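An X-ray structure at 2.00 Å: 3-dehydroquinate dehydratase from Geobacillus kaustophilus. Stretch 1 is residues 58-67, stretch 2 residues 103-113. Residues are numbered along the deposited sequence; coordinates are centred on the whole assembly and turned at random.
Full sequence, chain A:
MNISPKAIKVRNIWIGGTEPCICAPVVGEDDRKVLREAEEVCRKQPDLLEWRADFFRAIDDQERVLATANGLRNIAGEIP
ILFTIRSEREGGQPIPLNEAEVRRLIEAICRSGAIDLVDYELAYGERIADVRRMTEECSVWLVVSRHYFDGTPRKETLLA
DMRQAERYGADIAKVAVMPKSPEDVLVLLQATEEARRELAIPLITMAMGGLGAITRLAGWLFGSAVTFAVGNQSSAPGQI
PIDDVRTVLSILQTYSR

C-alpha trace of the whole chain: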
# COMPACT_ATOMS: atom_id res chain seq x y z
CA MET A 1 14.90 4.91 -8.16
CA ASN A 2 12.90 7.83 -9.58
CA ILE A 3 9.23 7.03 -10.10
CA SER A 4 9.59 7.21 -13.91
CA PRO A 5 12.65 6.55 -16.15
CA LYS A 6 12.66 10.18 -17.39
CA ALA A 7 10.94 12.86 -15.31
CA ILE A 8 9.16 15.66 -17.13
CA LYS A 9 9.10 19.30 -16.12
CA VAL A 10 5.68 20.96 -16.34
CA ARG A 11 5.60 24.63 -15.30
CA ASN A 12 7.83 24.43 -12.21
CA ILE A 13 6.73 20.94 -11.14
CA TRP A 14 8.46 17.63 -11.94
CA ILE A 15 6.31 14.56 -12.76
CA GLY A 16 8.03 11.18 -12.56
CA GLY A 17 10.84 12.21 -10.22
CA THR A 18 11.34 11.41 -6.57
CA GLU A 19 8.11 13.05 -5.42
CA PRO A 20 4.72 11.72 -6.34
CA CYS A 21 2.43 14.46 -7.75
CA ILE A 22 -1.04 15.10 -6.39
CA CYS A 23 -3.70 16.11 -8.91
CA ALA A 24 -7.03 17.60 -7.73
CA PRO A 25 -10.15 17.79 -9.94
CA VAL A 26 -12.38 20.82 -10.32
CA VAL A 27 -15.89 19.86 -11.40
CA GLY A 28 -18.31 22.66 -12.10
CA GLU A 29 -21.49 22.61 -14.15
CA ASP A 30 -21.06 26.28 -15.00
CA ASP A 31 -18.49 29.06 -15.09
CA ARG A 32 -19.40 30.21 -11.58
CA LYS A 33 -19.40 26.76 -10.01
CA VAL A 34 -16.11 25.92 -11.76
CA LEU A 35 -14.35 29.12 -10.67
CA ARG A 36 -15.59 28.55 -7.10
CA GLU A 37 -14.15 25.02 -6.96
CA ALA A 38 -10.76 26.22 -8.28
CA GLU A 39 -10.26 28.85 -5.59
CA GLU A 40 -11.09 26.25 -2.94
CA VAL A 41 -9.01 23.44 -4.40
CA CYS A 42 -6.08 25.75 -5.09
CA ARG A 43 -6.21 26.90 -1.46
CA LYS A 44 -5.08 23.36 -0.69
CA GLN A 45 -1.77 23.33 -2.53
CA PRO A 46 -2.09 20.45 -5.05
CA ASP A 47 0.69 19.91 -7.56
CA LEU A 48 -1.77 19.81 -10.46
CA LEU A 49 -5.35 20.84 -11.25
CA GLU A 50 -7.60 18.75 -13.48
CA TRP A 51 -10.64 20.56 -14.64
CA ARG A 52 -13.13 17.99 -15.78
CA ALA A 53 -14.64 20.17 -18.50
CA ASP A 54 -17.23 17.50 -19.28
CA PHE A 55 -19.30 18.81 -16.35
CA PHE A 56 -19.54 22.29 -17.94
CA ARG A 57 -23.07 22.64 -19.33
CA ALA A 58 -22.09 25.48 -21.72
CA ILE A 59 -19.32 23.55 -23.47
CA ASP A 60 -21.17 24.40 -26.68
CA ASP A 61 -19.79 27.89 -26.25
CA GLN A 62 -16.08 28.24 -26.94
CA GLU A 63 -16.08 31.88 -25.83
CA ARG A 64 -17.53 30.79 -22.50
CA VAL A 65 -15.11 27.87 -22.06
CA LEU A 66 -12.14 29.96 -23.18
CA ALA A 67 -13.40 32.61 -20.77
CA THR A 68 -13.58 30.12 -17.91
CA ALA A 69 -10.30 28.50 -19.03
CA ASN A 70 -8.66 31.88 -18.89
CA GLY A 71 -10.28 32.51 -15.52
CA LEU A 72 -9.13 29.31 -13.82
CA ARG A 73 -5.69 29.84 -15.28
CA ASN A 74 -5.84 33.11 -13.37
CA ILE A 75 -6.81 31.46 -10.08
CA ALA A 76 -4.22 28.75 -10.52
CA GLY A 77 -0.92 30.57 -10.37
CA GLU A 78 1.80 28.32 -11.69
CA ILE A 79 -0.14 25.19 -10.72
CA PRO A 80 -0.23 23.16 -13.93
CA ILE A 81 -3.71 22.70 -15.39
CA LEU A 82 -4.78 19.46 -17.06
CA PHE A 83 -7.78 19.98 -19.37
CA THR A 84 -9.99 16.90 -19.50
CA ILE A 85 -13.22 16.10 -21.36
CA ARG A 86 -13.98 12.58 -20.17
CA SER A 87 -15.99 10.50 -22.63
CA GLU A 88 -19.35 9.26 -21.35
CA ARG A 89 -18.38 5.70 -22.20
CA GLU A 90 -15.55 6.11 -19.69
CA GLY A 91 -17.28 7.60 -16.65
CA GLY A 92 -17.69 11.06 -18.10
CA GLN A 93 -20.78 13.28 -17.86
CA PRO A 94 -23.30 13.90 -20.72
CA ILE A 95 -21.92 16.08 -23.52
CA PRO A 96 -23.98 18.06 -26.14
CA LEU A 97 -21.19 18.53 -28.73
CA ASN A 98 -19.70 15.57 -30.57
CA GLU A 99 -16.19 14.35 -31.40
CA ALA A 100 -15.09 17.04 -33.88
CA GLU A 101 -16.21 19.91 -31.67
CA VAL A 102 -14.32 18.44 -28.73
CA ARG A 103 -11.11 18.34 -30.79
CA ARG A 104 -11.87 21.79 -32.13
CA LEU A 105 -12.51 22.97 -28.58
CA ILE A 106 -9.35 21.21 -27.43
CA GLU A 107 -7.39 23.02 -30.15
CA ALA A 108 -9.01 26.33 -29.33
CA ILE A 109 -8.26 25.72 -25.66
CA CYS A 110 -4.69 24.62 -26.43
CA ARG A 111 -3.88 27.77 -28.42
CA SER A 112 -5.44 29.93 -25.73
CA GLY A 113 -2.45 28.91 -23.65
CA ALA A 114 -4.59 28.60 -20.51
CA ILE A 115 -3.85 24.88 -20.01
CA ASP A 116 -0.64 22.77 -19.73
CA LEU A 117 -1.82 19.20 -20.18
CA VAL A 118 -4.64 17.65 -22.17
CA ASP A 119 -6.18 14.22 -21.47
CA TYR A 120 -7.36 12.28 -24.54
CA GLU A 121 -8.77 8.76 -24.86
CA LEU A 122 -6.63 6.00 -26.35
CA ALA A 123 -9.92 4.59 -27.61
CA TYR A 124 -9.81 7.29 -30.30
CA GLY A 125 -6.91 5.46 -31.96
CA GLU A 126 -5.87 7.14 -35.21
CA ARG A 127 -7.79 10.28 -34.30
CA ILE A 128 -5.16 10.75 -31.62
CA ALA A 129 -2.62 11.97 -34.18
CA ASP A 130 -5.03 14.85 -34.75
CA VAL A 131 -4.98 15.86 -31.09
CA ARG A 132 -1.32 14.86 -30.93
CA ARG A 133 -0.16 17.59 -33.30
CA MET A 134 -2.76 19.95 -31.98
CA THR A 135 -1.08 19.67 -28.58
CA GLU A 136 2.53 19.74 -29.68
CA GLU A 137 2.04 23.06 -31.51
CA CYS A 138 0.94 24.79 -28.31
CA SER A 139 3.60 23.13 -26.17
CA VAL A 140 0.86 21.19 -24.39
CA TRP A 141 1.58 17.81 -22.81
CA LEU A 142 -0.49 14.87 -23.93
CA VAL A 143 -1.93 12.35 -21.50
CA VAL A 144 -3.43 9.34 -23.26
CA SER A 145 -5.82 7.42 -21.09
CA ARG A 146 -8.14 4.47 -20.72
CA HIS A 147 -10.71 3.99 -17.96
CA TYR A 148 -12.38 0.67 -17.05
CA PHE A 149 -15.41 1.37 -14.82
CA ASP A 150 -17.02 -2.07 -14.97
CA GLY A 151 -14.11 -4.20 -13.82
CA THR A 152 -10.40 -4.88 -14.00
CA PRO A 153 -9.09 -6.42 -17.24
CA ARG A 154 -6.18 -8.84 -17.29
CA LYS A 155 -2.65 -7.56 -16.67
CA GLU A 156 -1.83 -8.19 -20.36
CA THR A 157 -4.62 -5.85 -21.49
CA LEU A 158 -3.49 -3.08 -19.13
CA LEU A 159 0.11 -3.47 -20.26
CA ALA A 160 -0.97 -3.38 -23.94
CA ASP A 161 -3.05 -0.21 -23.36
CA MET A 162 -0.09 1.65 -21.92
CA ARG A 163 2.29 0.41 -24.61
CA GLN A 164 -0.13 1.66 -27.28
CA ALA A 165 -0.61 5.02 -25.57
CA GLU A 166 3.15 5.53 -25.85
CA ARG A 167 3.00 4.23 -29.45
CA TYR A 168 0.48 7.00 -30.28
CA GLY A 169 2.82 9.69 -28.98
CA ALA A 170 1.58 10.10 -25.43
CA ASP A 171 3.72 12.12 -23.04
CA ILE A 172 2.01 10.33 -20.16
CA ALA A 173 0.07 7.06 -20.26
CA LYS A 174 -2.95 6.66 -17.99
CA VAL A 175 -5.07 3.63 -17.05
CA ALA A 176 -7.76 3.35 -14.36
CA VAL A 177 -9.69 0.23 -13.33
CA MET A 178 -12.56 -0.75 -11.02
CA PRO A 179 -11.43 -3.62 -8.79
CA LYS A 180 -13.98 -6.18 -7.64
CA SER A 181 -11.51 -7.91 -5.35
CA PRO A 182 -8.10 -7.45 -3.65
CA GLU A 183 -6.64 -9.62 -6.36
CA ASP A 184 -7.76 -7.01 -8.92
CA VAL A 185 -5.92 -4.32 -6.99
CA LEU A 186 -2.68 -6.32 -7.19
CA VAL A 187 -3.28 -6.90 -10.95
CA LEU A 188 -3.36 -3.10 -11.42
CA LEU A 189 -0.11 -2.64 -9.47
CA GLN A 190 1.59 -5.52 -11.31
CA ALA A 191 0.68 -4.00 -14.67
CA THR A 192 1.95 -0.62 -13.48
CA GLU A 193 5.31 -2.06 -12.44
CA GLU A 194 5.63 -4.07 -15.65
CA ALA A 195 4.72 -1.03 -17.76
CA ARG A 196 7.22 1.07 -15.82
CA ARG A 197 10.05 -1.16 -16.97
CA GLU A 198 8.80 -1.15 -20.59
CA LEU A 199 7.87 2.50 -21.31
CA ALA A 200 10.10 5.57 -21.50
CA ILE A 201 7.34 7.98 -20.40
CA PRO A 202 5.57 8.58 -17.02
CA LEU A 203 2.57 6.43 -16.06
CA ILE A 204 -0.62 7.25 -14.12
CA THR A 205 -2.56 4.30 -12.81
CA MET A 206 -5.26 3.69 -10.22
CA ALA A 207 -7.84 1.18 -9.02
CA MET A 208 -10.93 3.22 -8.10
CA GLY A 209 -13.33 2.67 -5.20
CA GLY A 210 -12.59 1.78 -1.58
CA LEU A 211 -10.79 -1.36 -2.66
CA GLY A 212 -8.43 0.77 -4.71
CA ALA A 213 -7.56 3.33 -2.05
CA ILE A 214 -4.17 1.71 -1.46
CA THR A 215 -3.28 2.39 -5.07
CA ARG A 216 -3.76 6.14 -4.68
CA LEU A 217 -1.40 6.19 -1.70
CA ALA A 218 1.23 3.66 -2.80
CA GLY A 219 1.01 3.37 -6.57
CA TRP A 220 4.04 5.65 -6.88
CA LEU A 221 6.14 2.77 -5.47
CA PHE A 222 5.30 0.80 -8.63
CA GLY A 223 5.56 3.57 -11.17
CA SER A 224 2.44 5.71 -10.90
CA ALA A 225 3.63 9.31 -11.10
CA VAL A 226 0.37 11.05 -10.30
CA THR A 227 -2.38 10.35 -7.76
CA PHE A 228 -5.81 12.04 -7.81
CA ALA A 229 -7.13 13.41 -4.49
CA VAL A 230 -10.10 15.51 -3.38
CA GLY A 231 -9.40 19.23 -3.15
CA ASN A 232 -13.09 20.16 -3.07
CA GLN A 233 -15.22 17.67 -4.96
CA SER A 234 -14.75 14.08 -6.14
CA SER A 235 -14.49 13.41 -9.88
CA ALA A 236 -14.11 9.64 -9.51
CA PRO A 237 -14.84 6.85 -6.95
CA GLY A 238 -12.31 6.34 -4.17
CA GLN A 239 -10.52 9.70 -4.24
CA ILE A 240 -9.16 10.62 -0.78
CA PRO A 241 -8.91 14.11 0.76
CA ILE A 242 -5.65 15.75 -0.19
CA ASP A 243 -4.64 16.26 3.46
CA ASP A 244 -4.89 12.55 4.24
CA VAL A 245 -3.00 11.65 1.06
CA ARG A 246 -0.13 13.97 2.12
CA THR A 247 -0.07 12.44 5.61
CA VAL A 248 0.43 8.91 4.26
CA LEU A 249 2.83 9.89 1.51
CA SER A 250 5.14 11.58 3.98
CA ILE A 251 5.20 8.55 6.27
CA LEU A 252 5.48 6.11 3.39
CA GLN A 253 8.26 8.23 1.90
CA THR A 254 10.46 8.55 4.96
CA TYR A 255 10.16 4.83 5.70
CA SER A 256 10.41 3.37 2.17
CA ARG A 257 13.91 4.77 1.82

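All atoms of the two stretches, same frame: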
# COMPACT_ATOMS: atom_id res chain seq x y z
N ALA A 58 -22.29 24.61 -20.55
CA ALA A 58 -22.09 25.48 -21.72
C ALA A 58 -20.82 25.17 -22.52
O ALA A 58 -20.14 26.10 -22.97
CB ALA A 58 -22.07 26.94 -21.29
N ILE A 59 -20.51 23.90 -22.71
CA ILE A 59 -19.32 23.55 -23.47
C ILE A 59 -19.54 23.86 -24.95
O ILE A 59 -18.60 23.89 -25.74
CB ILE A 59 -18.96 22.07 -23.36
CG1 ILE A 59 -20.20 21.22 -23.59
CG2 ILE A 59 -18.35 21.78 -22.00
CD1 ILE A 59 -19.89 19.77 -23.76
N ASP A 60 -20.80 24.09 -25.31
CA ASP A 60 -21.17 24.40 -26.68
C ASP A 60 -20.74 25.81 -27.02
O ASP A 60 -20.87 26.24 -28.17
CB ASP A 60 -22.69 24.31 -26.88
CG ASP A 60 -23.24 22.90 -26.70
OD1 ASP A 60 -22.53 21.92 -27.03
OD2 ASP A 60 -24.40 22.77 -26.25
N ASP A 61 -20.22 26.52 -26.03
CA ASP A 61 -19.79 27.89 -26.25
C ASP A 61 -18.30 28.08 -25.99
O ASP A 61 -17.87 28.24 -24.85
CB ASP A 61 -20.59 28.83 -25.35
CG ASP A 61 -20.70 30.23 -25.92
OD1 ASP A 61 -19.66 30.80 -26.31
OD2 ASP A 61 -21.84 30.77 -25.98
N GLN A 62 -17.52 28.08 -27.07
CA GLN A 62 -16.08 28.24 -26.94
C GLN A 62 -15.69 29.51 -26.20
O GLN A 62 -14.77 29.49 -25.38
CB GLN A 62 -15.40 28.22 -28.31
CG GLN A 62 -15.33 26.84 -28.94
CD GLN A 62 -14.38 26.77 -30.12
OE1 GLN A 62 -14.18 25.70 -30.69
NE2 GLN A 62 -13.78 27.90 -30.49
N GLU A 63 -16.39 30.60 -26.48
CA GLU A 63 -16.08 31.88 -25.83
C GLU A 63 -16.24 31.75 -24.33
O GLU A 63 -15.46 32.33 -23.56
CB GLU A 63 -16.99 33.00 -26.35
CG GLU A 63 -16.47 34.42 -26.08
CD GLU A 63 -17.49 35.51 -26.39
OE1 GLU A 63 -18.11 35.48 -27.48
OE2 GLU A 63 -17.67 36.41 -25.53
N ARG A 64 -17.26 31.00 -23.92
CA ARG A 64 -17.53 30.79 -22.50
C ARG A 64 -16.42 29.91 -21.90
O ARG A 64 -15.81 30.27 -20.89
CB ARG A 64 -18.89 30.12 -22.30
CG ARG A 64 -20.09 30.93 -22.81
CD ARG A 64 -21.38 30.47 -22.11
NE ARG A 64 -22.60 30.80 -22.84
CZ ARG A 64 -22.98 32.04 -23.17
NH1 ARG A 64 -22.23 33.09 -22.85
NH2 ARG A 64 -24.12 32.22 -23.82
N VAL A 65 -16.15 28.77 -22.54
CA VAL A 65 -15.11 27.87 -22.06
C VAL A 65 -13.77 28.59 -22.00
O VAL A 65 -13.10 28.59 -20.97
CB VAL A 65 -14.97 26.65 -22.97
CG1 VAL A 65 -13.99 25.66 -22.35
CG2 VAL A 65 -16.32 26.00 -23.20
N LEU A 66 -13.39 29.22 -23.12
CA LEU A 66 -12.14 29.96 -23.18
C LEU A 66 -12.13 30.95 -22.04
O LEU A 66 -11.11 31.12 -21.34
CB LEU A 66 -12.02 30.70 -24.51
CG LEU A 66 -10.76 31.56 -24.73
CD1 LEU A 66 -9.99 31.07 -25.95
CD2 LEU A 66 -11.15 33.04 -24.90
N ALA A 67 -13.27 31.62 -21.84
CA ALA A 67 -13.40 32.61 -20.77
C ALA A 67 -13.09 31.94 -19.44
O ALA A 67 -12.23 32.40 -18.69
CB ALA A 67 -14.82 33.19 -20.76
N ARG A 103 -12.46 18.12 -30.26
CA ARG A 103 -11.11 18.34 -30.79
C ARG A 103 -10.89 19.78 -31.20
O ARG A 103 -9.80 20.33 -31.03
CB ARG A 103 -10.86 17.40 -31.97
CG ARG A 103 -10.67 15.96 -31.53
CD ARG A 103 -10.29 15.03 -32.66
NE ARG A 103 -11.38 14.83 -33.61
CZ ARG A 103 -11.35 13.95 -34.60
NH1 ARG A 103 -10.28 13.19 -34.77
NH2 ARG A 103 -12.38 13.84 -35.43
N ARG A 104 -11.94 20.40 -31.72
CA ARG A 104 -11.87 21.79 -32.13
C ARG A 104 -11.76 22.62 -30.87
O ARG A 104 -10.98 23.58 -30.80
CB ARG A 104 -13.12 22.15 -32.93
CG ARG A 104 -12.84 22.85 -34.24
CD ARG A 104 -14.04 22.74 -35.17
NE ARG A 104 -15.28 23.23 -34.56
CZ ARG A 104 -16.39 22.50 -34.44
NH1 ARG A 104 -16.42 21.25 -34.89
NH2 ARG A 104 -17.46 23.02 -33.86
N LEU A 105 -12.53 22.25 -29.85
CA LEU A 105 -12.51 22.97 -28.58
C LEU A 105 -11.16 22.74 -27.92
O LEU A 105 -10.58 23.65 -27.33
CB LEU A 105 -13.61 22.45 -27.65
CG LEU A 105 -14.23 23.42 -26.64
CD1 LEU A 105 -15.14 22.63 -25.70
CD2 LEU A 105 -13.15 24.14 -25.86
N ILE A 106 -10.65 21.51 -28.03
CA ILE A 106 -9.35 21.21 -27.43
C ILE A 106 -8.29 22.09 -28.11
O ILE A 106 -7.44 22.68 -27.45
CB ILE A 106 -8.97 19.72 -27.60
CG1 ILE A 106 -9.92 18.85 -26.77
CG2 ILE A 106 -7.54 19.49 -27.14
CD1 ILE A 106 -9.74 17.35 -27.02
N GLU A 107 -8.36 22.20 -29.43
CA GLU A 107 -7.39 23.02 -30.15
C GLU A 107 -7.52 24.46 -29.71
O GLU A 107 -6.54 25.11 -29.34
CB GLU A 107 -7.60 22.91 -31.66
CG GLU A 107 -6.44 23.52 -32.44
CD GLU A 107 -6.62 23.37 -33.93
OE1 GLU A 107 -7.40 24.17 -34.51
OE2 GLU A 107 -6.00 22.44 -34.52
N ALA A 108 -8.75 24.96 -29.73
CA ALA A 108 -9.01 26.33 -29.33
C ALA A 108 -8.51 26.55 -27.91
O ALA A 108 -7.94 27.60 -27.62
CB ALA A 108 -10.50 26.61 -29.40
N ILE A 109 -8.71 25.57 -27.04
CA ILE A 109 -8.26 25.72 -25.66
C ILE A 109 -6.74 25.63 -25.58
O ILE A 109 -6.13 26.33 -24.78
CB ILE A 109 -8.93 24.66 -24.72
CG1 ILE A 109 -8.52 24.91 -23.27
CG2 ILE A 109 -8.46 23.26 -25.07
CD1 ILE A 109 -8.90 26.28 -22.76
N CYS A 110 -6.15 24.78 -26.41
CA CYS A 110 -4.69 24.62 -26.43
C CYS A 110 -4.00 25.93 -26.84
O CYS A 110 -3.04 26.36 -26.21
CB CYS A 110 -4.27 23.53 -27.43
SG CYS A 110 -4.63 21.82 -26.98
N ARG A 111 -4.48 26.54 -27.92
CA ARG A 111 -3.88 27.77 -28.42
C ARG A 111 -4.12 28.97 -27.52
O ARG A 111 -3.38 29.96 -27.58
CB ARG A 111 -4.37 28.05 -29.84
CG ARG A 111 -3.76 27.09 -30.85
CD ARG A 111 -4.39 27.20 -32.23
NE ARG A 111 -5.84 27.09 -32.14
CZ ARG A 111 -6.65 26.87 -33.17
NH1 ARG A 111 -6.15 26.72 -34.40
NH2 ARG A 111 -7.96 26.82 -32.98
N SER A 112 -5.13 28.87 -26.67
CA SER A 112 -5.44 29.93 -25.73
C SER A 112 -4.28 30.02 -24.75
O SER A 112 -4.02 31.08 -24.18
CB SER A 112 -6.72 29.60 -24.97
OG SER A 112 -7.74 29.18 -25.86
N GLY A 113 -3.58 28.91 -24.57
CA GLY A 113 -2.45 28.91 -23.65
C GLY A 113 -2.85 28.93 -22.18
O GLY A 113 -2.02 29.24 -21.32

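The contact joins a turn and the first helical turns of stretch 1 to one side of the helix at 103-112. The helix axes approach to 10.2 Å with 41° between their N-to-C directions, and the two stretches together bury 359 Å². No hydrogen bond crosses the interface, so the evidence for association is packing.

Ala-58 opens a type I beta turn that ends at Asp-61, closed by a 3.1 Å hydrogen bond from Asp-61 N to Ala-58 O; its own side chain is out of reach of stretch 2. Ile-59, inside this turn, makes its closest approach through the backbone: Ile-59 O lies 3.7 Å from Leu-105 CD1, a carbonyl set against a methyl group. Asp-60 directs its CA-to-CB bond away and makes no contact.

Asp-61 also points away, and its work is local. As N-cap it accepts two weak bonds at OD1, from Glu-63 N (3.3 Å, 120° at the hydrogen) and from Arg-64 N (3.4 Å, 149°), which partly satisfy amides that have no earlier helical carbonyl to bind. Asp-61 OD2 lies 3.2 Å from Arg-64 NE, a salt bridge of charges only, because the oxygen sits well out of the guanidinium plane.

Gln-62 leaves its backbone sideways, but with chi1 m and chi2 t its end comes nearer to stretch 2. It lies along the helix surface: Gln-62 OE1 is 3.8 Å from Leu-105 CA, and Gln-62 NE2 is 3.7 Å from Ala-108 CB. The amide therefore packs on carbon atoms here, and the small side chain of Ala-108, directed toward stretch 1, meets it. Glu-63 and Arg-64 are out of reach.

Val-65 points toward stretch 2 and supplies the apolar side-chain pair of the contact, Val-65 CG1 to Leu-105 CD2 at 3.9 Å. Leu-105 thus touches Ile-59, Gln-62 and Val-65, and at 81 Å² it has the largest area covered of any residue here.

One helical turn beyond Gln-62, Leu-66 repeats the register: its CA is 6.3 Å from Ile-109 CA, as Gln-62 CA is 6.6 Å from Leu-105 CA. Its chi2 of 120° falls between wells, and Leu-66 CD1 comes within 2.9 Å of Ser-112 OG, very tight for a carbon and an oxygen. Ser-112 OG in turn donates to Ala-108 O at a very short 2.4 Å, so the local model deserves caution. Ala-67 closes the stretch out of reach.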